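Local coordinates for DSBA-like thioredoxin domain-containing protein (Pseudomonas aeruginosa PAO1, PDB 5HFI) that probably acts as a cytosolic disulfide reductase of the thioredoxin superfamily and binds glutathione at a CxxC active site, at residues A[22-27]-A[115-120]; A[28-33]-A[208-213]; A[64-69]-A[80-85]; A[102-107]-A[147-152]. All coordinates share one frame; numbering follows the deposited sequence.

Interaction 1: residues A[22-27]-A[115-120]; sequences GASPLL and MLARIQ
Ser24 and Gln120 meet through a shared water at the start of helix 24-30. Ser24 was modelled in two conformers, and the contacts of its OG and the water bridge belong to the one described. Its CB lies 3.8 Å from Gln120 OE1. OG is anti to the backbone N (chi1 -169°), which carries it toward helix 112-124. There Ser24 OG is 4.1 Å from the methyl CB of Ala117 and 3.5 Å from Gln120 OE1, with no direct hydrogen bond between the two oxygens. A water bridges them instead. Ser24 OG is 2.8 Å from that water. The water donates to the backbone O of Ala117 at 3.1 Å, and only weakly to Gln120 OE1. One turn further on, the contact becomes apolar. Leu27 CD2 touches Leu116 CD2 at 3.9 Å, methyl to methyl, and the two side chains cross at about a right angle. Both leucines also pack on Tyr11 of strand 8-13. Gln120 touches the CxxC residues, and its side chain is about 7 Å from that of Cys17. The contact joins the active-site end of a thioredoxin-fold helix to the helical part of a DsbA-like protein.

Interaction 2: residues A[28-33]-A[208-213]; sequences AAACEV and AFLETQ
Ala30 and Leu210 make the closest touch between the end of helix 24-30 and helix 203-215. All the contacts across this interface are van der Waals contacts, and no hydrogen bond crosses it. Leu210 carries most of them. Its chi1 of -63° sets CG opposite the carbonyl carbon and sends the branch toward Ala30. There Leu210 CD1 sits 3.7 Å from Ala30 CB, and the same methyl is 3.9 Å from Ala30 CA. The base of Leu210 serves a second partner: its CB is 4.2 Å from Val33 CG2. The Val33 and Leu210 side chains cross at about a right angle. Val33 CG2 also lies 4.4 Å from Glu211 CG, at the margin of the contact.

Hydrogen bonds act within each segment. A type I turn runs from Ala30 to Val33, with Val33 N bonded to Ala30 O, and it brings Val33 round beside Ala30. In the other helix, Thr212 OG1 donates to Ala208 O at 2.8 Å. This carbonyl also accepts from Thr212 N, and the two donors reach it from opposite faces of its plane.

Glu32 of the turn forms a salt bridge through OE1 with Arg207, the residue just before 208-213. The contact is apolar packing of the end of helix 24-30 and the turn after it on the C-terminal helix 203-215 of the thioredoxin fold.

Interaction 3: residues A[64-69]-A[80-85]; sequences PHDLRI and DYFDGL
A nearly antiparallel pair of helical segments, in the helical part of the DsbA-like chain, is joined here by Asp66 and Tyr81. The short axes of 64-69 and 80-85 run at 166° to each other and come no closer than 12.5 Å. The Tyr81 and Phe82 rings span most of that gap. The hydroxyl OH of Tyr81 donates a hydrogen bond of 2.6 Å to Asp66 OD1. The bond reaches the syn side of the carboxylate, 25° out of its plane. The aspartate oxygen lies at the ring edge, in the ring plane, and OD1 is 3.2 Å from Tyr81 CE1. Ring and carboxylate planes are turned 48° apart. CG of Tyr81 is anti to the backbone N, which carries the ring across to the other helix.

In the DsbA-like family, a helical region is set into the thioredoxin fold, and this pair lies within it. The side chain of Asp66 is about 8 Å from the bound glutathione and about 9 Å from the side chain of Cys17. The contact thus lies near the glutathione site without Asp66 being among the residues that line it.

Phe82 adds the apolar part. Asp66 CB approaches the edge of its ring, 4.1 Å from Phe82 CE1. Leu67 CD2 comes in obliquely, 4.1 Å from Phe82 CZ. Further out, the Tyr81 ring meets Tyr124 edge-to-face, and His65 meets Trp19 in the same way.

Interaction 4: residues A[102-107]-A[147-152]; sequences VLAAEA and EGFAEA
Phe149 has its chi1 at -179°, which turns CG away from its backbone N, and its chi2 of 77° sets the ring so that one corner, CE1, reaches helix 96-109. That corner lies 3.7 Å from Ala104 CB. It is also 3.8 Å from the backbone N of Ala105, which sits at the ring edge and in its plane. Ala105 CB is a little further from the same Phe149 CE1, at 4.4 Å. The methyl of Ala104 comes in obliquely to the ring. It also meets Ala152, three residues on in helix 149-157: Ala104 CB is 4.0 Å from Ala152 CB. The same methyl is 3.8 Å from the backbone carbon C of Ala152. The small side chains let the backbones come near, with the CA atoms of Ala104 and Ala152 5.3 Å apart. No hydrogen bond crosses between the two segments. Gly148 takes the N-cap position of helix 149-157, and its O accepts from Ala152 N, so Phe149 and Ala152 share that first turn. Phe149 also packs on Ala101 and Leu108 of helix 96-109. The contact is a close, alanine-lined helix-helix packing within the helical region of a DsbA-like protein, away from the glutathione site.

In the fold
Interactions 1 and 2 both use helix 24-30, one at its start and one at its end, with centres 15 Å apart. Interaction 1 links that helix to 112-124, and interaction 2 links it to the C-terminal helix 203-215. Helices 96-109 and 112-124 follow each other, and Met115 packs on Ala105, so interactions 4 and 1 touch. Interaction 3 also touches interaction 1, through Gly22 and Ile69. Its centre is 29 Å from those of interactions 2 and 4, without touch. Along the chain, 3 is nested inside 1, and 1 crosses both 2 and 4. Both 3 and 4 are nested inside 2, and 3 closes before 4 opens. Interaction 1 thus connects the helical region to the thioredoxin fold near the glutathione site.

Interaction 1: residues A[22-27]-A[115-120]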
# COMPACT_ATOMS: atom_id res chain seq x y z
N GLY A 22 -4.06 4.23 6.47
CA GLY A 22 -4.37 4.13 7.88
C GLY A 22 -3.81 2.88 8.52
O GLY A 22 -3.51 2.86 9.71
N ALA A 23 -3.63 1.82 7.73
CA ALA A 23 -3.07 0.57 8.22
C ALA A 23 -1.56 0.47 8.02
O ALA A 23 -0.98 -0.57 8.33
CB ALA A 23 -3.75 -0.62 7.53
N SER A 24 -0.92 1.51 7.51
CA SER A 24 0.53 1.46 7.33
C SER A 24 1.27 1.12 8.62
O SER A 24 2.25 0.35 8.55
CB SER A 24 1.03 2.79 6.74
OG SER A 24 2.39 2.68 6.33
N PRO A 25 0.89 1.62 9.80
CA PRO A 25 1.60 1.17 11.01
C PRO A 25 1.40 -0.30 11.30
O PRO A 25 2.27 -0.92 11.94
CB PRO A 25 1.01 2.06 12.12
CG PRO A 25 0.35 3.19 11.42
CD PRO A 25 -0.11 2.65 10.12
N LEU A 26 0.30 -0.90 10.85
CA LEU A 26 0.10 -2.33 11.05
C LEU A 26 1.03 -3.15 10.17
O LEU A 26 1.57 -4.18 10.60
CB LEU A 26 -1.35 -2.71 10.78
CG LEU A 26 -2.42 -1.92 11.55
CD1 LEU A 26 -3.79 -2.55 11.35
CD2 LEU A 26 -2.07 -1.85 13.03
N LEU A 27 1.23 -2.72 8.92
CA LEU A 27 2.20 -3.40 8.06
C LEU A 27 3.61 -3.24 8.61
O LEU A 27 4.40 -4.20 8.60
CB LEU A 27 2.11 -2.87 6.63
CG LEU A 27 3.10 -3.47 5.64
CD1 LEU A 27 2.93 -4.98 5.56
CD2 LEU A 27 2.94 -2.83 4.27
N MET A 115 8.85 0.52 0.19
CA MET A 115 8.49 1.39 -0.93
C MET A 115 7.02 1.79 -0.86
O MET A 115 6.67 2.94 -1.16
CB MET A 115 8.81 0.70 -2.26
CG MET A 115 8.09 1.28 -3.47
SD MET A 115 8.51 3.01 -3.84
CE MET A 115 10.27 3.04 -3.59
N LEU A 116 6.14 0.86 -0.47
CA LEU A 116 4.73 1.20 -0.30
C LEU A 116 4.55 2.30 0.74
O LEU A 116 3.81 3.26 0.51
CB LEU A 116 3.92 -0.04 0.08
CG LEU A 116 2.44 0.20 0.42
CD1 LEU A 116 1.69 0.76 -0.78
CD2 LEU A 116 1.77 -1.07 0.94
N ALA A 117 5.23 2.17 1.88
CA ALA A 117 5.14 3.20 2.91
C ALA A 117 5.64 4.54 2.41
O ALA A 117 5.07 5.59 2.72
CB ALA A 117 5.92 2.77 4.16
N ARG A 118 6.72 4.53 1.62
CA ARG A 118 7.26 5.78 1.08
C ARG A 118 6.31 6.38 0.05
O ARG A 118 6.14 7.61 0.00
CB ARG A 118 8.63 5.53 0.45
CG ARG A 118 9.30 6.80 -0.08
CD ARG A 118 9.68 7.74 1.06
NE ARG A 118 10.12 9.05 0.57
CZ ARG A 118 9.31 10.09 0.39
NH1 ARG A 118 8.02 9.99 0.65
NH2 ARG A 118 9.80 11.24 -0.05
N ILE A 119 5.71 5.54 -0.80
CA ILE A 119 4.74 6.00 -1.79
C ILE A 119 3.57 6.69 -1.10
O ILE A 119 3.11 7.76 -1.53
CB ILE A 119 4.26 4.83 -2.66
CG1 ILE A 119 5.31 4.47 -3.72
CG2 ILE A 119 2.92 5.14 -3.32
CD1 ILE A 119 4.99 3.19 -4.47
N GLN A 120 3.06 6.08 -0.03
CA GLN A 120 1.91 6.65 0.67
C GLN A 120 2.27 7.98 1.32
O GLN A 120 1.46 8.91 1.32
CB GLN A 120 1.38 5.66 1.71
CG GLN A 120 0.77 4.41 1.10
CD GLN A 120 0.66 3.28 2.10
OE1 GLN A 120 1.54 3.09 2.94
NE2 GLN A 120 -0.42 2.51 2.01
O HOH W 1 3.17 5.05 5.09

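Interaction 2: residues A[28-33]-A[208-213]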
# COMPACT_ATOMS: atom_id res chain seq x y z
N ALA A 28 3.95 -2.05 9.09
CA ALA A 28 5.28 -1.83 9.65
C ALA A 28 5.50 -2.69 10.89
O ALA A 28 6.57 -3.29 11.05
CB ALA A 28 5.48 -0.35 9.99
N ALA A 29 4.50 -2.78 11.76
CA ALA A 29 4.62 -3.61 12.96
C ALA A 29 4.71 -5.08 12.59
O ALA A 29 5.45 -5.84 13.24
CB ALA A 29 3.44 -3.36 13.89
N ALA A 30 3.98 -5.51 11.56
CA ALA A 30 4.02 -6.91 11.15
C ALA A 30 5.41 -7.29 10.64
O ALA A 30 5.88 -8.41 10.88
CB ALA A 30 2.97 -7.18 10.08
N CYS A 31 6.07 -6.38 9.93
CA CYS A 31 7.40 -6.65 9.40
C CYS A 31 8.47 -6.75 10.47
O CYS A 31 9.62 -7.07 10.15
CB CYS A 31 7.78 -5.58 8.37
SG CYS A 31 6.78 -5.64 6.87
N GLU A 32 8.14 -6.49 11.74
CA GLU A 32 9.08 -6.60 12.84
C GLU A 32 8.94 -7.89 13.62
O GLU A 32 9.71 -8.13 14.55
CB GLU A 32 8.92 -5.40 13.79
CG GLU A 32 9.12 -4.05 13.13
CD GLU A 32 8.51 -2.92 13.93
OE1 GLU A 32 7.98 -3.19 15.03
OE2 GLU A 32 8.55 -1.76 13.47
N VAL A 33 7.96 -8.73 13.28
CA VAL A 33 7.70 -9.96 14.01
C VAL A 33 8.65 -11.04 13.48
O VAL A 33 8.55 -11.45 12.32
CB VAL A 33 6.24 -10.40 13.88
CG1 VAL A 33 6.07 -11.83 14.36
CG2 VAL A 33 5.33 -9.46 14.65
N ALA A 208 1.44 -7.72 19.02
CA ALA A 208 1.27 -8.75 20.05
C ALA A 208 0.32 -9.84 19.57
O ALA A 208 0.52 -11.02 19.87
CB ALA A 208 0.75 -8.11 21.34
N PHE A 209 -0.73 -9.47 18.83
CA PHE A 209 -1.64 -10.47 18.29
C PHE A 209 -0.91 -11.43 17.36
O PHE A 209 -1.10 -12.65 17.44
CB PHE A 209 -2.80 -9.78 17.57
CG PHE A 209 -3.70 -10.73 16.84
CD1 PHE A 209 -4.72 -11.39 17.51
CD2 PHE A 209 -3.54 -10.96 15.48
CE1 PHE A 209 -5.56 -12.26 16.84
CE2 PHE A 209 -4.38 -11.83 14.81
CZ PHE A 209 -5.39 -12.48 15.49
N LEU A 210 -0.05 -10.90 16.48
CA LEU A 210 0.71 -11.76 15.58
C LEU A 210 1.72 -12.61 16.34
O LEU A 210 1.92 -13.78 16.01
CB LEU A 210 1.40 -10.91 14.51
CG LEU A 210 0.48 -10.14 13.56
CD1 LEU A 210 1.28 -9.18 12.69
CD2 LEU A 210 -0.35 -11.09 12.71
N GLU A 211 2.37 -12.03 17.36
CA GLU A 211 3.21 -12.83 18.24
C GLU A 211 2.41 -13.92 18.94
O GLU A 211 2.85 -15.07 19.03
CB GLU A 211 3.88 -11.94 19.29
CG GLU A 211 4.79 -10.86 18.75
CD GLU A 211 5.15 -9.83 19.81
OE1 GLU A 211 5.74 -8.79 19.46
OE2 GLU A 211 4.83 -10.07 21.00
N THR A 212 1.22 -13.57 19.44
CA THR A 212 0.39 -14.55 20.14
C THR A 212 -0.05 -15.67 19.21
O THR A 212 -0.23 -16.81 19.65
CB THR A 212 -0.83 -13.85 20.76
OG1 THR A 212 -0.39 -12.87 21.71
CG2 THR A 212 -1.72 -14.86 21.48
N GLN A 213 -0.22 -15.37 17.92
CA GLN A 213 -0.58 -16.42 16.97
C GLN A 213 0.57 -17.41 16.77
O GLN A 213 0.34 -18.61 16.62
CB GLN A 213 -1.00 -15.81 15.64
CG GLN A 213 -2.30 -15.04 15.71
CD GLN A 213 -3.38 -15.79 16.47
OE1 GLN A 213 -3.69 -16.94 16.16
NE2 GLN A 213 -3.94 -15.15 17.49

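Interaction 3: residues A[64-69]-A[80-85]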
# COMPACT_ATOMS: atom_id res chain seq x y z
N PRO A 64 -13.61 12.93 2.86
CA PRO A 64 -14.26 12.78 4.17
C PRO A 64 -13.79 11.55 4.92
O PRO A 64 -13.88 11.52 6.15
CB PRO A 64 -15.76 12.70 3.84
CG PRO A 64 -15.86 12.69 2.35
CD PRO A 64 -14.51 12.52 1.77
N HIS A 65 -13.27 10.56 4.21
CA HIS A 65 -12.58 9.46 4.87
C HIS A 65 -11.29 9.93 5.51
O HIS A 65 -11.00 9.57 6.66
CB HIS A 65 -12.30 8.34 3.87
CG HIS A 65 -13.45 7.40 3.67
ND1 HIS A 65 -13.40 6.33 2.80
CD2 HIS A 65 -14.68 7.36 4.24
CE1 HIS A 65 -14.55 5.68 2.84
NE2 HIS A 65 -15.35 6.28 3.71
N ASP A 66 -10.52 10.78 4.81
CA ASP A 66 -9.15 11.06 5.21
C ASP A 66 -9.06 11.61 6.63
O ASP A 66 -8.28 11.10 7.45
CB ASP A 66 -8.51 12.04 4.21
CG ASP A 66 -8.25 11.40 2.86
OD1 ASP A 66 -7.97 12.15 1.90
OD2 ASP A 66 -8.32 10.16 2.76
N LEU A 67 -9.83 12.66 6.94
CA LEU A 67 -9.77 13.19 8.30
C LEU A 67 -10.32 12.19 9.31
O LEU A 67 -9.91 12.21 10.47
CB LEU A 67 -10.52 14.52 8.39
CG LEU A 67 -9.65 15.73 8.04
CD1 LEU A 67 -10.38 17.03 8.35
CD2 LEU A 67 -8.33 15.67 8.81
N ARG A 68 -11.24 11.32 8.89
CA ARG A 68 -11.70 10.25 9.76
C ARG A 68 -10.60 9.21 9.97
O ARG A 68 -10.44 8.68 11.08
CB ARG A 68 -12.96 9.60 9.19
CG ARG A 68 -14.26 10.28 9.61
CD ARG A 68 -14.78 9.72 10.92
NE ARG A 68 -15.58 8.53 10.69
CZ ARG A 68 -16.41 8.00 11.58
NH1 ARG A 68 -17.11 6.91 11.27
NH2 ARG A 68 -16.54 8.55 12.78
N ILE A 69 -9.84 8.90 8.92
CA ILE A 69 -8.69 8.02 9.07
C ILE A 69 -7.67 8.62 10.03
O ILE A 69 -7.08 7.92 10.85
CB ILE A 69 -8.06 7.72 7.69
CG1 ILE A 69 -9.13 7.23 6.72
CG2 ILE A 69 -6.91 6.73 7.83
CD1 ILE A 69 -8.63 6.99 5.31
N ASP A 80 0.08 19.97 1.41
CA ASP A 80 0.31 19.83 -0.02
C ASP A 80 -0.56 18.75 -0.63
O ASP A 80 -0.70 18.70 -1.86
CB ASP A 80 1.79 19.54 -0.28
CG ASP A 80 2.70 20.70 0.10
OD1 ASP A 80 3.81 20.44 0.60
OD2 ASP A 80 2.30 21.86 -0.11
N TYR A 81 -1.15 17.88 0.19
CA TYR A 81 -2.12 16.90 -0.28
C TYR A 81 -3.53 17.49 -0.29
O TYR A 81 -4.20 17.49 -1.32
CB TYR A 81 -2.05 15.64 0.59
CG TYR A 81 -3.21 14.70 0.40
CD1 TYR A 81 -4.20 14.57 1.37
CD2 TYR A 81 -3.32 13.93 -0.75
CE1 TYR A 81 -5.26 13.70 1.20
CE2 TYR A 81 -4.38 13.06 -0.93
CZ TYR A 81 -5.35 12.95 0.05
OH TYR A 81 -6.40 12.08 -0.12
N PHE A 82 -3.98 17.99 0.87
CA PHE A 82 -5.33 18.55 0.97
C PHE A 82 -5.52 19.71 0.00
O PHE A 82 -6.53 19.77 -0.71
CB PHE A 82 -5.59 19.03 2.41
CG PHE A 82 -5.92 17.93 3.37
CD1 PHE A 82 -6.75 16.88 3.00
CD2 PHE A 82 -5.40 17.94 4.65
CE1 PHE A 82 -7.05 15.87 3.89
CE2 PHE A 82 -5.70 16.94 5.55
CZ PHE A 82 -6.53 15.90 5.17
N ASP A 83 -4.58 20.65 -0.02
CA ASP A 83 -4.74 21.90 -0.75
C ASP A 83 -3.83 21.99 -1.97
O ASP A 83 -3.73 23.05 -2.59
CB ASP A 83 -4.49 23.09 0.18
CG ASP A 83 -5.49 23.15 1.32
OD1 ASP A 83 -6.68 22.82 1.09
OD2 ASP A 83 -5.09 23.52 2.44
N GLY A 84 -3.16 20.90 -2.34
CA GLY A 84 -2.32 20.90 -3.52
C GLY A 84 -2.68 19.82 -4.51
O GLY A 84 -3.16 20.10 -5.61
N LEU A 85 -2.46 18.56 -4.12
CA LEU A 85 -2.73 17.44 -5.01
C LEU A 85 -4.22 17.29 -5.28
O LEU A 85 -4.65 17.18 -6.43
CB LEU A 85 -2.15 16.16 -4.42
CG LEU A 85 -2.29 14.90 -5.28
CD1 LEU A 85 -1.56 15.08 -6.59
CD2 LEU A 85 -1.77 13.69 -4.53

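Interaction 4: residues A[102-107]-A[147-152]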
# COMPACT_ATOMS: atom_id res chain seq x y z
N VAL A 102 6.18 -0.81 -6.26
CA VAL A 102 6.30 -1.73 -5.14
C VAL A 102 6.85 -3.07 -5.62
O VAL A 102 7.75 -3.65 -5.00
CB VAL A 102 4.93 -1.90 -4.44
CG1 VAL A 102 4.97 -3.07 -3.47
CG2 VAL A 102 4.52 -0.61 -3.75
N LEU A 103 6.31 -3.58 -6.73
CA LEU A 103 6.82 -4.82 -7.31
C LEU A 103 8.30 -4.70 -7.65
O LEU A 103 9.08 -5.62 -7.36
CB LEU A 103 6.02 -5.18 -8.57
CG LEU A 103 4.63 -5.76 -8.37
CD1 LEU A 103 3.99 -6.04 -9.73
CD2 LEU A 103 4.70 -7.03 -7.54
N ALA A 104 8.70 -3.58 -8.25
CA ALA A 104 10.09 -3.40 -8.64
C ALA A 104 11.01 -3.32 -7.43
O ALA A 104 12.10 -3.91 -7.42
CB ALA A 104 10.24 -2.15 -9.51
N ALA A 105 10.59 -2.60 -6.39
CA ALA A 105 11.39 -2.52 -5.17
C ALA A 105 11.54 -3.88 -4.52
O ALA A 105 12.61 -4.21 -3.99
CB ALA A 105 10.77 -1.52 -4.19
N GLU A 106 10.48 -4.69 -4.54
CA GLU A 106 10.57 -6.03 -3.97
C GLU A 106 11.46 -6.93 -4.82
O GLU A 106 12.26 -7.71 -4.28
CB GLU A 106 9.17 -6.63 -3.83
CG GLU A 106 9.15 -8.02 -3.20
CD GLU A 106 9.65 -8.03 -1.77
OE1 GLU A 106 9.54 -6.99 -1.08
OE2 GLU A 106 10.15 -9.09 -1.32
N ALA A 107 11.36 -6.81 -6.14
CA ALA A 107 12.17 -7.64 -7.03
C ALA A 107 13.65 -7.28 -6.93
O ALA A 107 14.51 -8.17 -6.91
CB ALA A 107 11.69 -7.51 -8.47
N GLU A 147 20.45 2.63 -8.99
CA GLU A 147 21.12 1.76 -9.96
C GLU A 147 20.23 0.56 -10.23
O GLU A 147 20.21 -0.40 -9.47
CB GLU A 147 22.49 1.33 -9.44
CG GLU A 147 23.24 0.40 -10.39
CD GLU A 147 23.45 1.01 -11.76
OE1 GLU A 147 22.56 0.88 -12.62
OE2 GLU A 147 24.52 1.62 -11.98
N GLY A 148 19.47 0.63 -11.33
CA GLY A 148 18.66 -0.48 -11.79
C GLY A 148 17.17 -0.33 -11.56
O GLY A 148 16.40 -1.09 -12.16
N PHE A 149 16.73 0.60 -10.71
CA PHE A 149 15.30 0.68 -10.42
C PHE A 149 14.50 1.13 -11.63
O PHE A 149 13.38 0.66 -11.85
CB PHE A 149 15.04 1.62 -9.23
CG PHE A 149 13.59 1.72 -8.85
CD1 PHE A 149 12.98 0.71 -8.13
CD2 PHE A 149 12.85 2.84 -9.18
CE1 PHE A 149 11.65 0.80 -7.77
CE2 PHE A 149 11.52 2.94 -8.82
CZ PHE A 149 10.92 1.92 -8.11
N ALA A 150 15.06 2.04 -12.44
CA ALA A 150 14.35 2.50 -13.63
C ALA A 150 14.00 1.34 -14.54
O ALA A 150 12.86 1.21 -14.99
CB ALA A 150 15.20 3.53 -14.37
N GLU A 151 14.97 0.46 -14.81
CA GLU A 151 14.72 -0.68 -15.68
C GLU A 151 13.77 -1.67 -15.03
O GLU A 151 12.89 -2.23 -15.70
CB GLU A 151 16.03 -1.39 -16.05
CG GLU A 151 16.94 -0.58 -16.97
CD GLU A 151 17.56 0.63 -16.29
OE1 GLU A 151 17.77 0.57 -15.05
OE2 GLU A 151 17.82 1.64 -16.99
N ALA A 152 13.93 -1.92 -13.73
CA ALA A 152 13.03 -2.84 -13.03
C ALA A 152 11.60 -2.31 -13.01
O ALA A 152 10.65 -3.09 -13.18
CB ALA A 152 13.53 -3.09 -11.61